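Local atomic coordinates of single domain haemoglobin (PDB entry 2WY4), a protein that binds a heme b that carries cyanide on its iron in this structure, probably binds oxygen and may act as a nitric oxide dioxygenase. Residues A[3-8]-A[115-120]; A[26-31]-A[51-56]; A[68-73]-A[124-129]; A[79-84]-A[132-137]. All coordinates share one frame; numbering follows the deposited sequence.

Contact 1. Residues A[3-8]-A[115-120]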
# COMPACT_ATOMS: atom_id res chain seq x y z
N LYS A 3 -5.37 15.29 14.25
CA LYS A 3 -4.22 16.12 13.82
C LYS A 3 -2.84 15.51 14.09
O LYS A 3 -1.91 15.64 13.27
CB LYS A 3 -4.32 17.47 14.53
N GLU A 4 -2.66 14.91 15.26
CA GLU A 4 -1.38 14.29 15.59
C GLU A 4 -1.13 13.13 14.63
O GLU A 4 -0.00 12.97 14.14
CB GLU A 4 -1.33 13.78 17.06
CG GLU A 4 -1.15 14.88 18.11
CD GLU A 4 -0.53 14.39 19.44
OE1 GLU A 4 -0.09 15.25 20.23
OE2 GLU A 4 -0.48 13.16 19.71
N GLN A 5 -2.15 12.32 14.36
CA GLN A 5 -2.04 11.19 13.43
C GLN A 5 -1.72 11.63 12.00
O GLN A 5 -0.93 10.99 11.32
CB GLN A 5 -3.31 10.36 13.38
CG GLN A 5 -3.40 9.36 14.49
CD GLN A 5 -4.33 8.22 14.23
OE1 GLN A 5 -5.09 8.23 13.26
NE2 GLN A 5 -4.27 7.21 15.10
N ILE A 6 -2.34 12.72 11.55
CA ILE A 6 -2.04 13.24 10.22
C ILE A 6 -0.57 13.61 10.14
O ILE A 6 0.11 13.29 9.17
CB ILE A 6 -2.93 14.48 9.91
CG1 ILE A 6 -4.37 14.05 9.70
CG2 ILE A 6 -2.43 15.22 8.68
CD1 ILE A 6 -5.37 15.19 9.72
N GLN A 7 -0.08 14.31 11.15
CA GLN A 7 1.30 14.74 11.14
C GLN A 7 2.27 13.56 11.16
O GLN A 7 3.31 13.60 10.51
CB GLN A 7 1.60 15.73 12.26
CG GLN A 7 3.02 16.28 12.19
CD GLN A 7 3.19 17.18 11.01
OE1 GLN A 7 2.49 18.19 10.90
NE2 GLN A 7 4.09 16.83 10.11
N ILE A 8 1.95 12.51 11.90
CA ILE A 8 2.79 11.33 11.92
C ILE A 8 2.89 10.76 10.50
O ILE A 8 3.98 10.42 10.05
CB ILE A 8 2.23 10.27 12.87
CG1 ILE A 8 2.60 10.65 14.29
CG2 ILE A 8 2.82 8.90 12.58
CD1 ILE A 8 1.88 9.79 15.40
N THR A 115 2.86 5.61 16.04
CA THR A 115 3.12 5.54 14.59
C THR A 115 2.45 4.32 13.98
O THR A 115 1.82 4.39 12.94
CB THR A 115 4.61 5.58 14.31
OG1 THR A 115 5.13 6.83 14.76
CG2 THR A 115 4.87 5.59 12.81
N LEU A 116 2.59 3.19 14.66
CA LEU A 116 1.92 1.99 14.18
C LEU A 116 0.40 2.20 14.08
O LEU A 116 -0.23 1.82 13.09
CB LEU A 116 2.20 0.82 15.12
CG LEU A 116 3.41 -0.04 14.91
CD1 LEU A 116 3.40 -1.21 15.88
CD2 LEU A 116 3.46 -0.55 13.46
N LYS A 117 -0.19 2.76 15.13
CA LYS A 117 -1.63 3.06 15.14
C LYS A 117 -2.01 3.99 13.99
O LYS A 117 -3.02 3.80 13.28
CB LYS A 117 -2.00 3.68 16.50
CG LYS A 117 -3.49 3.76 16.78
CD LYS A 117 -4.14 2.38 16.71
CE LYS A 117 -5.20 2.16 17.79
NZ LYS A 117 -4.56 1.61 19.00
N ALA A 118 -1.17 4.98 13.75
CA ALA A 118 -1.47 5.94 12.73
C ALA A 118 -1.49 5.22 11.36
O ALA A 118 -2.35 5.51 10.55
CB ALA A 118 -0.48 7.10 12.77
N TRP A 119 -0.56 4.29 11.15
CA TRP A 119 -0.54 3.56 9.86
C TRP A 119 -1.67 2.56 9.75
O TRP A 119 -2.19 2.31 8.66
CB TRP A 119 0.82 2.85 9.70
CG TRP A 119 1.82 3.80 9.04
CD1 TRP A 119 2.83 4.53 9.63
CD2 TRP A 119 1.79 4.23 7.68
NE1 TRP A 119 3.45 5.33 8.70
CE2 TRP A 119 2.80 5.18 7.50
CE3 TRP A 119 0.98 3.90 6.58
CZ2 TRP A 119 3.08 5.76 6.27
CZ3 TRP A 119 1.24 4.48 5.37
CH2 TRP A 119 2.26 5.42 5.23
N GLU A 120 -2.08 1.99 10.88
CA GLU A 120 -3.21 1.06 10.86
C GLU A 120 -4.46 1.82 10.39
O GLU A 120 -5.22 1.36 9.53
CB GLU A 120 -3.50 0.47 12.24
CG GLU A 120 -2.39 -0.38 12.80
CD GLU A 120 -2.80 -1.05 14.10
OE1 GLU A 120 -3.84 -0.67 14.67
OE2 GLU A 120 -2.08 -1.97 14.52
O HOH W 1 -3.76 7.99 10.45
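A bridging water is gripped by two hydrogen bonds, giving one hydrogen to Ala118 O (2.9 Å) and the other to Gln5 OE1 (3.1 Å). No direct hydrogen bond joins 3-8 to 115-120, so this water is the polar link between the two helical turns. Gln5 reaches it with CG anti to its own carbonyl carbon and the rest of the chain extended, which lays the amide alongside Ala118: CG lies near the methyl, and Gln5 NE2 comes to 3.9 Å from Ala118 CA and equally near Lys117 CG. The apolar half is a small patch around Ile8, whose CG2 branch, anti to the backbone N, sits 3.8 Å from Ala118 CB and at the same time touches Thr115 OG1 and CG2. The small Ala118 side chain lets the backbones come close, with Gln5 CA 5.3 Å from Ala118 CA, and the segments cross almost perpendicularly (-91°). This is the near-surface crossing of the first and last helices of a globin, remote from the heme. Further along helix 4-34, Ile9 and Cys12 touch Trp119, while Leu102 and Ile105 of helix 94-109 meet that indole too.

Contact 2. Residues A[26-31]-A[51-56]. With HEM (protoporphyrin IX containing Fe), chain B; CYN (cyanide ion), chain C.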
# COMPACT_ATOMS: atom_id res chain seq x y z
N GLU A 26 10.40 -5.76 1.76
CA GLU A 26 10.02 -6.53 2.94
C GLU A 26 8.54 -6.94 2.89
O GLU A 26 8.21 -8.08 3.15
CB GLU A 26 10.38 -5.77 4.22
CG GLU A 26 10.00 -6.49 5.52
CD GLU A 26 10.92 -7.62 5.88
OE1 GLU A 26 11.95 -7.80 5.23
OE2 GLU A 26 10.62 -8.32 6.87
N PHE A 27 7.68 -6.03 2.47
CA PHE A 27 6.27 -6.33 2.28
C PHE A 27 6.08 -7.51 1.32
O PHE A 27 5.34 -8.45 1.65
CB PHE A 27 5.54 -5.10 1.74
CG PHE A 27 4.18 -5.38 1.16
CD1 PHE A 27 3.06 -5.48 1.97
CD2 PHE A 27 4.02 -5.50 -0.20
CE1 PHE A 27 1.88 -5.69 1.42
CE2 PHE A 27 2.82 -5.69 -0.76
CZ PHE A 27 1.73 -5.84 0.07
N TYR A 28 6.72 -7.50 0.14
CA TYR A 28 6.52 -8.60 -0.78
C TYR A 28 7.11 -9.91 -0.27
O TYR A 28 6.57 -10.96 -0.53
CB TYR A 28 7.08 -8.29 -2.19
CG TYR A 28 6.21 -7.27 -2.92
CD1 TYR A 28 4.92 -7.59 -3.26
CD2 TYR A 28 6.67 -6.01 -3.26
CE1 TYR A 28 4.10 -6.71 -3.89
CE2 TYR A 28 5.85 -5.12 -3.91
CZ TYR A 28 4.55 -5.46 -4.20
OH TYR A 28 3.73 -4.54 -4.83
N LYS A 29 8.23 -9.84 0.44
CA LYS A 29 8.79 -11.04 1.08
C LYS A 29 7.75 -11.67 2.03
O LYS A 29 7.46 -12.88 1.98
CB LYS A 29 10.06 -10.70 1.85
CG LYS A 29 10.73 -11.88 2.55
CD LYS A 29 11.96 -11.44 3.35
CE LYS A 29 12.46 -12.55 4.28
NZ LYS A 29 13.88 -12.36 4.74
N ILE A 30 7.19 -10.85 2.90
CA ILE A 30 6.20 -11.32 3.87
C ILE A 30 4.96 -11.86 3.15
O ILE A 30 4.50 -12.95 3.43
CB ILE A 30 5.81 -10.20 4.84
CG1 ILE A 30 6.96 -9.88 5.80
CG2 ILE A 30 4.57 -10.60 5.63
CD1 ILE A 30 6.85 -8.55 6.45
N MET A 31 4.44 -11.10 2.21
CA MET A 31 3.23 -11.51 1.57
C MET A 31 3.38 -12.78 0.76
O MET A 31 2.54 -13.66 0.82
CB MET A 31 2.59 -10.42 0.74
CG MET A 31 1.22 -10.80 0.20
SD MET A 31 0.31 -9.41 -0.50
CE MET A 31 1.36 -8.99 -1.88
N GLU A 51 11.09 -2.71 -10.10
CA GLU A 51 10.05 -1.80 -10.60
C GLU A 51 8.78 -1.84 -9.78
O GLU A 51 8.21 -0.80 -9.48
CB GLU A 51 9.72 -2.06 -12.08
CG GLU A 51 8.78 -1.00 -12.62
CD GLU A 51 8.46 -1.13 -14.09
OE1 GLU A 51 8.84 -2.16 -14.69
OE2 GLU A 51 7.80 -0.21 -14.63
N GLN A 52 8.30 -3.02 -9.43
CA GLN A 52 7.07 -3.07 -8.63
C GLN A 52 7.27 -2.62 -7.17
O GLN A 52 6.44 -1.90 -6.66
CB GLN A 52 6.39 -4.44 -8.77
CG GLN A 52 5.14 -4.59 -7.91
CD GLN A 52 4.06 -3.65 -8.37
OE1 GLN A 52 4.00 -3.23 -9.53
NE2 GLN A 52 3.16 -3.31 -7.44
N PRO A 53 8.33 -3.04 -6.52
CA PRO A 53 8.62 -2.45 -5.20
C PRO A 53 8.67 -0.94 -5.24
O PRO A 53 8.14 -0.30 -4.36
CB PRO A 53 9.94 -3.10 -4.82
CG PRO A 53 9.90 -4.45 -5.49
CD PRO A 53 9.24 -4.17 -6.81
N LYS A 54 9.25 -0.36 -6.27
CA LYS A 54 9.30 1.09 -6.35
C LYS A 54 7.90 1.66 -6.60
O LYS A 54 7.50 2.68 -6.01
CB LYS A 54 10.27 1.51 -7.46
CG LYS A 54 11.75 1.33 -7.09
CD LYS A 54 12.67 1.74 -8.23
CE LYS A 54 14.10 1.11 -8.10
NZ LYS A 54 14.89 1.08 -9.38
N ALA A 55 7.13 0.99 -7.45
CA ALA A 55 5.81 1.47 -7.77
C ALA A 55 4.92 1.50 -6.52
O ALA A 55 4.15 2.44 -6.30
CB ALA A 55 5.16 0.61 -8.83
N LEU A 56 4.98 0.43 -5.70
CA LEU A 56 4.18 0.39 -4.49
C LEU A 56 4.61 1.46 -3.54
O LEU A 56 3.75 2.11 -2.92
CB LEU A 56 4.27 -0.99 -3.86
CG LEU A 56 3.43 -1.15 -2.59
CD1 LEU A 56 1.94 -0.82 -2.83
CD2 LEU A 56 3.65 -2.55 -2.03
CHA HEM B . -0.03 -3.46 -8.95
CHB HEM B . -0.57 -0.20 -5.44
CHC HEM B . -3.28 -3.35 -3.00
CHD HEM B . -2.18 -6.80 -6.22
C1A HEM B . -0.00 -2.29 -8.27
C2A HEM B . 0.63 -1.07 -8.69
C3A HEM B . 0.50 -0.16 -7.71
C4A HEM B . -0.22 -0.81 -6.64
CMA HEM B . 1.01 1.30 -7.74
CAA HEM B . 1.32 -0.87 -10.05
CBA HEM B . 0.33 -0.98 -11.21
CGA HEM B . -0.28 0.28 -11.73
O1A HEM B . 0.24 1.39 -11.43
O2A HEM B . -1.28 0.16 -12.53
C1B HEM B . -1.32 -0.79 -4.46
C2B HEM B . -1.75 -0.15 -3.27
C3B HEM B . -2.51 -1.03 -2.59
C4B HEM B . -2.58 -2.23 -3.34
CMB HEM B . -1.32 1.24 -2.82
CAB HEM B . -3.18 -0.89 -1.22
CBB HEM B . -3.83 0.21 -0.87
C1C HEM B . -3.29 -4.55 -3.66
C2C HEM B . -3.98 -5.75 -3.33
C3C HEM B . -3.64 -6.67 -4.20
C4C HEM B . -2.69 -6.12 -5.13
CMC HEM B . -4.99 -5.88 -2.18
CAC HEM B . -4.15 -8.10 -4.23
CBC HEM B . -3.27 -9.11 -4.12
C1D HEM B . -1.50 -6.18 -7.25
C2D HEM B . -1.02 -6.89 -8.38
C3D HEM B . -0.35 -5.89 -9.25
C4D HEM B . -0.51 -4.65 -8.56
CMD HEM B . -1.18 -8.37 -8.64
CAD HEM B . 0.36 -6.11 -10.57
CBD HEM B . 1.86 -6.03 -10.33
CGD HEM B . 2.70 -6.54 -11.46
O1D HEM B . 3.63 -7.30 -11.18
O2D HEM B . 2.41 -6.14 -12.62
NA HEM B . -0.52 -2.13 -7.01
NB HEM B . -1.86 -2.05 -4.50
NC HEM B . -2.50 -4.80 -4.77
ND HEM B . -1.18 -4.85 -7.36
FE HEM B . -1.52 -3.45 -5.92
C CYN C . 0.20 -4.06 -5.09
N CYN C . 1.22 -4.37 -4.69
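Segments 26-31 and 51-56 cross steeply, at 110° with their axes 10.9 Å apart, so that long side chains rather than backbones fill the space between them. They form part of the distal heme pocket of the globin fold, here closed over bound cyanide by a tyrosine and a glutamine. Tyr28 carries the contact: with CG anti to its carbonyl carbon, the ring runs across to 51-56 and puts its hydroxyl at the ligand. Tyr28 OH donates to the cyanide N at a short 2.5 Å. The same oxygen accepts a nearly straight bond from Gln52 NE2 (168°), with OH lying in the plane of the amide. Receiving this N-H should polarise the hydroxyl and orient its proton toward the ligand. Gln52 gets there by a bend at chi2 (65°), and its OE1 is held by Lys46. Leu56 crosses the Tyr28 side chain obliquely, its CD2 3.4 Å from Tyr28 OH and 3.5 Å from Phe27 CD2, while its CD1 lies against the porphyrin at C1B. Phe27 in turn sets CD2 over the centre of one face of the Tyr28 ring, and Pro53 meets that ring at its edge through CA. Phe42 adds a further ring against Tyr28 and completes the cyanide pocket. Gln52 NE2 also rests 3.4 Å from heme C1A.

Contact 3. Residues A[68-73]-A[124-129]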
# COMPACT_ATOMS: atom_id res chain seq x y z
N GLU A 68 -5.02 13.57 4.22
CA GLU A 68 -6.13 14.41 4.69
C GLU A 68 -7.26 14.50 3.67
O GLU A 68 -8.38 14.85 4.01
CB GLU A 68 -5.63 15.83 4.97
CG GLU A 68 -4.71 15.91 6.16
CD GLU A 68 -4.15 17.31 6.36
OE1 GLU A 68 -3.11 17.62 5.75
OE2 GLU A 68 -4.77 18.12 7.09
N ASN A 69 -6.96 14.21 2.40
CA ASN A 69 -7.98 14.26 1.36
C ASN A 69 -7.59 13.35 0.21
O ASN A 69 -6.92 13.79 -0.74
CB ASN A 69 -8.15 15.70 0.88
CG ASN A 69 -9.25 15.85 -0.15
OD1 ASN A 69 -9.43 16.95 -0.75
ND2 ASN A 69 -10.01 14.78 -0.38
N LEU A 70 -8.02 12.09 0.30
CA LEU A 70 -7.62 11.09 -0.68
C LEU A 70 -8.17 11.37 -2.07
O LEU A 70 -7.67 10.81 -3.05
CB LEU A 70 -7.96 9.68 -0.20
CG LEU A 70 -7.24 9.21 1.06
CD1 LEU A 70 -7.75 7.82 1.45
CD2 LEU A 70 -5.73 9.20 0.89
N GLU A 71 -9.17 12.25 -2.19
CA GLU A 71 -9.68 12.63 -3.50
C GLU A 71 -8.59 13.23 -4.35
O GLU A 71 -8.72 13.21 -5.56
CB GLU A 71 -10.80 13.66 -3.38
CG GLU A 71 -12.10 13.09 -2.88
CD GLU A 71 -12.66 12.06 -3.83
OE1 GLU A 71 -12.36 12.12 -5.06
OE2 GLU A 71 -13.41 11.17 -3.36
N ASN A 72 -7.57 13.83 -3.73
CA ASN A 72 -6.46 14.44 -4.47
C ASN A 72 -5.50 13.45 -5.03
O ASN A 72 -4.47 13.85 -5.56
CB ASN A 72 -5.71 15.47 -3.65
CG ASN A 72 -6.50 16.73 -3.46
OD1 ASN A 72 -7.43 16.99 -4.24
ND2 ASN A 72 -6.17 17.51 -2.42
N MET A 73 -5.81 12.16 -4.91
CA MET A 73 -5.05 11.16 -5.65
C MET A 73 -5.96 10.33 -6.54
O MET A 73 -5.54 9.30 -7.05
CB MET A 73 -4.19 10.26 -4.77
CG MET A 73 -4.96 9.33 -3.88
SD MET A 73 -3.82 8.33 -2.91
CE MET A 73 -4.89 7.17 -2.11
N GLY A 124 -6.47 1.62 6.60
CA GLY A 124 -7.86 1.35 6.43
C GLY A 124 -8.51 2.35 5.48
O GLY A 124 -9.33 1.98 4.65
N LYS A 125 -8.15 3.62 5.62
CA LYS A 125 -8.74 4.65 4.79
C LYS A 125 -8.29 4.55 3.32
O LYS A 125 -9.09 4.73 2.41
CB LYS A 125 -8.39 6.02 5.34
CG LYS A 125 -9.05 6.32 6.67
CD LYS A 125 -8.51 7.59 7.27
CE LYS A 125 -9.16 7.92 8.62
NZ LYS A 125 -8.89 9.32 9.02
N ILE A 126 -7.01 4.26 3.12
CA ILE A 126 -6.43 4.16 1.78
C ILE A 126 -7.04 2.96 1.08
O ILE A 126 -7.49 3.03 -0.06
CB ILE A 126 -4.92 3.99 1.93
CG1 ILE A 126 -4.30 5.25 2.48
CG2 ILE A 126 -4.29 3.69 0.59
CD1 ILE A 126 -2.90 5.04 2.99
N ALA A 127 -7.14 1.85 1.79
CA ALA A 127 -7.74 0.66 1.24
C ALA A 127 -9.16 0.92 0.81
O ALA A 127 -9.56 0.47 -0.25
CB ALA A 127 -7.67 -0.49 2.21
N LYS A 128 -9.94 1.60 1.65
CA LYS A 128 -11.32 1.88 1.31
C LYS A 128 -11.41 2.70 0.02
O LYS A 128 -12.29 2.46 -0.81
CB LYS A 128 -12.00 2.62 2.46
CG LYS A 128 -13.40 3.12 2.10
CD LYS A 128 -14.04 3.79 3.30
CE LYS A 128 -15.55 3.89 3.18
NZ LYS A 128 -15.99 4.44 1.91
N PHE A 129 -10.53 3.68 -0.13
CA PHE A 129 -10.52 4.49 -1.35
C PHE A 129 -10.28 3.64 -2.61
O PHE A 129 -11.00 3.81 -3.61
CB PHE A 129 -9.46 5.58 -1.22
CG PHE A 129 -9.55 6.65 -2.26
CD1 PHE A 129 -10.54 7.59 -2.23
CD2 PHE A 129 -8.62 6.71 -3.28
CE1 PHE A 129 -10.61 8.60 -3.17
CE2 PHE A 129 -8.69 7.68 -4.26
CZ PHE A 129 -9.69 8.62 -4.21
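Phe129 reaches out from helix 113-139 into the turn 68-73, and the packing is tightest over its ring. Leu70 covers one face: Leu70 CB stands 4.0 Å from the Phe129 ring centroid and 16° off its normal, a CH-pi contact displaced toward the rim, and the carbonyl oxygen of Leu70 approaches Phe129 CZ to 3.2 Å. With CG anti to its own carbonyl carbon, Leu70 sends CD1 on to the helix backbone, 3.5 Å from Lys125 O and close to Ile126 CA and Phe129 CB. Met73 enters alongside. Its CG takes the crowded position between backbone N and carbonyl carbon (chi1 68°), and the extended chain then slides past the ring in the opposite direction until Met73 CE lies 3.9 Å from Phe129 CD2. That Met73 CE methyl meets Ile126 CG2 more loosely at 4.4 Å; Ile126 itself also touches the heme, and Met62 and Ala63 of helix 51-65 pack on Met73. The outer side is thinner. Exposed Glu71 brings OE2 to the ring edge, nearly in its plane, 3.8 Å from Phe129 CE1, with carboxylate and ring planes 78° apart, while its OE1 is salt-bridged to Arg74. No hydrogen bond crosses the contact, so the turn between helices 51-65 and 74-86 is held to the last long helix by dispersion and shape fit, with a ring edge that probably suits the nearby carboxylate electrostatically.

Contact 4. Residues A[79-84]-A[132-137]. With HEM (protoporphyrin IX containing Fe), chain B.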
# COMPACT_ATOMS: atom_id res chain seq x y z
N LYS A 79 -6.05 4.79 -12.25
CA LYS A 79 -5.21 4.03 -13.17
C LYS A 79 -4.72 2.75 -12.55
O LYS A 79 -4.67 1.71 -13.24
CB LYS A 79 -4.02 4.85 -13.62
CG LYS A 79 -4.39 6.20 -14.18
CD LYS A 79 -5.56 6.12 -15.14
CE LYS A 79 -5.94 7.48 -15.68
NZ LYS A 79 -6.52 8.41 -14.63
N VAL A 80 -4.36 2.79 -11.27
CA VAL A 80 -3.92 1.57 -10.60
C VAL A 80 -5.10 0.57 -10.56
O VAL A 80 -4.91 -0.61 -10.77
CB VAL A 80 -3.47 1.82 -9.16
CG1 VAL A 80 -3.10 0.51 -8.51
CG2 VAL A 80 -2.28 2.80 -9.13
N ALA A 81 -6.32 1.08 -10.36
CA ALA A 81 -7.50 0.23 -10.31
C ALA A 81 -7.64 -0.66 -11.54
O ALA A 81 -8.21 -1.75 -11.46
CB ALA A 81 -8.68 1.08 -10.19
N ILE A 82 -7.18 -0.19 -12.71
CA ILE A 82 -7.31 -0.98 -13.91
C ILE A 82 -6.47 -2.24 -13.78
O ILE A 82 -6.90 -3.35 -14.12
CB ILE A 82 -6.84 -0.18 -15.11
CG1 ILE A 82 -7.78 1.01 -15.35
CG2 ILE A 82 -6.76 -1.05 -16.36
CD1 ILE A 82 -7.16 2.03 -16.31
N THR A 83 -5.27 -2.10 -13.25
CA THR A 83 -4.41 -3.26 -13.06
C THR A 83 -5.03 -4.22 -12.06
O THR A 83 -5.15 -5.43 -12.31
CB THR A 83 -3.06 -2.80 -12.53
OG1 THR A 83 -2.40 -2.06 -13.56
CG2 THR A 83 -2.16 -3.98 -12.17
N HIS A 84 -5.46 -3.68 -10.94
CA HIS A 84 -6.04 -4.50 -9.89
C HIS A 84 -7.28 -5.27 -10.36
O HIS A 84 -7.38 -6.47 -10.15
CB HIS A 84 -6.41 -3.60 -8.73
CG HIS A 84 -5.25 -3.20 -7.86
ND1 HIS A 84 -5.37 -2.26 -6.85
CD2 HIS A 84 -3.96 -3.60 -7.85
CE1 HIS A 84 -4.21 -2.15 -6.22
NE2 HIS A 84 -3.33 -2.93 -6.83
N ASP A 132 -13.37 1.12 -3.18
CA ASP A 132 -14.60 1.74 -3.70
C ASP A 132 -14.50 2.04 -5.19
O ASP A 132 -15.47 1.85 -5.95
CB ASP A 132 -14.98 3.02 -2.93
CG ASP A 132 -15.48 2.74 -1.50
OD1 ASP A 132 -15.76 1.57 -1.13
OD2 ASP A 132 -15.57 3.65 -0.65
N ILE A 133 -13.34 2.49 -5.64
CA ILE A 133 -13.12 2.76 -7.05
C ILE A 133 -13.17 1.45 -7.86
O ILE A 133 -13.81 1.37 -8.92
CB ILE A 133 -11.77 3.52 -7.27
CG1 ILE A 133 -11.93 4.98 -6.87
CG2 ILE A 133 -11.27 3.44 -8.70
CD1 ILE A 133 -10.68 5.78 -6.86
N GLU A 134 -12.51 0.42 -7.32
CA GLU A 134 -12.48 -0.88 -7.95
C GLU A 134 -13.86 -1.55 -7.98
O GLU A 134 -14.23 -2.18 -8.96
CB GLU A 134 -11.39 -1.74 -7.30
CG GLU A 134 -10.00 -1.22 -7.71
CD GLU A 134 -8.85 -1.66 -6.84
OE1 GLU A 134 -8.99 -2.67 -6.10
OE2 GLU A 134 -7.77 -1.02 -6.91
N LYS A 135 -14.62 -1.38 -6.91
CA LYS A 135 -15.98 -1.93 -6.86
C LYS A 135 -16.78 -1.39 -8.02
O LYS A 135 -17.51 -2.14 -8.69
CB LYS A 135 -16.65 -1.61 -5.53
CG LYS A 135 -16.43 -2.64 -4.46
CD LYS A 135 -17.14 -2.24 -3.16
CE LYS A 135 -18.65 -2.21 -3.32
NZ LYS A 135 -19.35 -2.01 -2.01
N LYS A 136 -16.68 -0.09 -8.27
CA LYS A 136 -17.36 0.53 -9.40
C LYS A 136 -16.91 -0.10 -10.69
O LYS A 136 -17.72 -0.37 -11.57
CB LYS A 136 -17.14 2.04 -9.45
CG LYS A 136 -17.99 2.81 -8.48
CD LYS A 136 -18.01 4.30 -8.83
CE LYS A 136 -18.39 5.16 -7.63
NZ LYS A 136 -19.74 4.87 -7.07
N LEU A 137 -15.60 -0.34 -10.84
CA LEU A 137 -15.13 -0.97 -12.08
C LEU A 137 -15.70 -2.34 -12.28
O LEU A 137 -16.08 -2.71 -13.37
CB LEU A 137 -13.60 -1.06 -12.11
CG LEU A 137 -12.91 0.17 -12.63
CD1 LEU A 137 -11.41 -0.12 -12.69
CD2 LEU A 137 -13.45 0.60 -14.00
CHA HEM B . -0.03 -3.46 -8.95
CHB HEM B . -0.57 -0.20 -5.44
CHC HEM B . -3.28 -3.35 -3.00
CHD HEM B . -2.18 -6.80 -6.22
C1A HEM B . -0.00 -2.29 -8.27
C2A HEM B . 0.63 -1.07 -8.69
C3A HEM B . 0.50 -0.16 -7.71
C4A HEM B . -0.22 -0.81 -6.64
CMA HEM B . 1.01 1.30 -7.74
CAA HEM B . 1.32 -0.87 -10.05
CBA HEM B . 0.33 -0.98 -11.21
CGA HEM B . -0.28 0.28 -11.73
O1A HEM B . 0.24 1.39 -11.43
O2A HEM B . -1.28 0.16 -12.53
C1B HEM B . -1.32 -0.79 -4.46
C2B HEM B . -1.75 -0.15 -3.27
C3B HEM B . -2.51 -1.03 -2.59
C4B HEM B . -2.58 -2.23 -3.34
CMB HEM B . -1.32 1.24 -2.82
CAB HEM B . -3.18 -0.89 -1.22
CBB HEM B . -3.83 0.21 -0.87
C1C HEM B . -3.29 -4.55 -3.66
C2C HEM B . -3.98 -5.75 -3.33
C3C HEM B . -3.64 -6.67 -4.20
C4C HEM B . -2.69 -6.12 -5.13
CMC HEM B . -4.99 -5.88 -2.18
CAC HEM B . -4.15 -8.10 -4.23
CBC HEM B . -3.27 -9.11 -4.12
C1D HEM B . -1.50 -6.18 -7.25
C2D HEM B . -1.02 -6.89 -8.38
C3D HEM B . -0.35 -5.89 -9.25
C4D HEM B . -0.51 -4.65 -8.56
CMD HEM B . -1.18 -8.37 -8.64
CAD HEM B . 0.36 -6.11 -10.57
CBD HEM B . 1.86 -6.03 -10.33
CGD HEM B . 2.70 -6.54 -11.46
O1D HEM B . 3.63 -7.30 -11.18
O2D HEM B . 2.41 -6.14 -12.62
NA HEM B . -0.52 -2.13 -7.01
NB HEM B . -1.86 -2.05 -4.50
NC HEM B . -2.50 -4.80 -4.77
ND HEM B . -1.18 -4.85 -7.36
FE HEM B . -1.52 -3.45 -5.92
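The proximal heme site of this globin joins helix 74-86 to helix 113-139 through a His-carboxylate hydrogen bond. His84 is the axial ligand, its NE2 2.1 Å from the heme iron, and the other ring nitrogen, ND1, donates to Glu134 OE2 at 2.7 Å. Glu134 OE2 lies near the imidazole plane, yet the N-H meets it from above the carboxylate plane, and the two flat groups stand 84° apart. Bonds at both nitrogens fix the rotation of the ring. The extended Glu134 chain carries the acid to this point, and its OE1 is hydrogen-bonded to Tyr94, so both carboxylate oxygens are held. This buried acid would be expected to give the imidazole some imidazolate character and strengthen its donation to iron, in keeping with the proximal hydrogen bonding reported to influence ligand binding. Val80 CG1 lies over one face of the His84 ring, toward its rim. Behind the polar link the helices, crossing at -59°, pack around Ala81: its CB touches Glu134 CG at 3.6 Å, Ile133 CG2 at 3.8 Å and Leu137 CD1 at the more exposed end. Val89 lies against both His84 and Glu134. On the heme side, Thr83 OG1, set anti to its own carbonyl carbon, donates to propionate oxygen O2A at 2.7 Å.

How the contacts relate
From the N terminus, contact 1 closes the longest loop, bringing the start of helix 4-34 against the early part of helix 113-139. Within that span contact 2 closes a short loop between the far part of helix 4-34 and helix 51-65, on the other side of the chain's centre. Contacts 3 and 4 follow contact 2 in series, begin inside the loop of contact 1 and end beyond it, so both cross it, and they cross each other. Helix 113-139 is thus met in turn by the N terminus, the 68-73 turn and helix 74-86. Contacts 1 and 3 touch through Ile6 and Glu68; contacts 2 and 4 face each other across the heme.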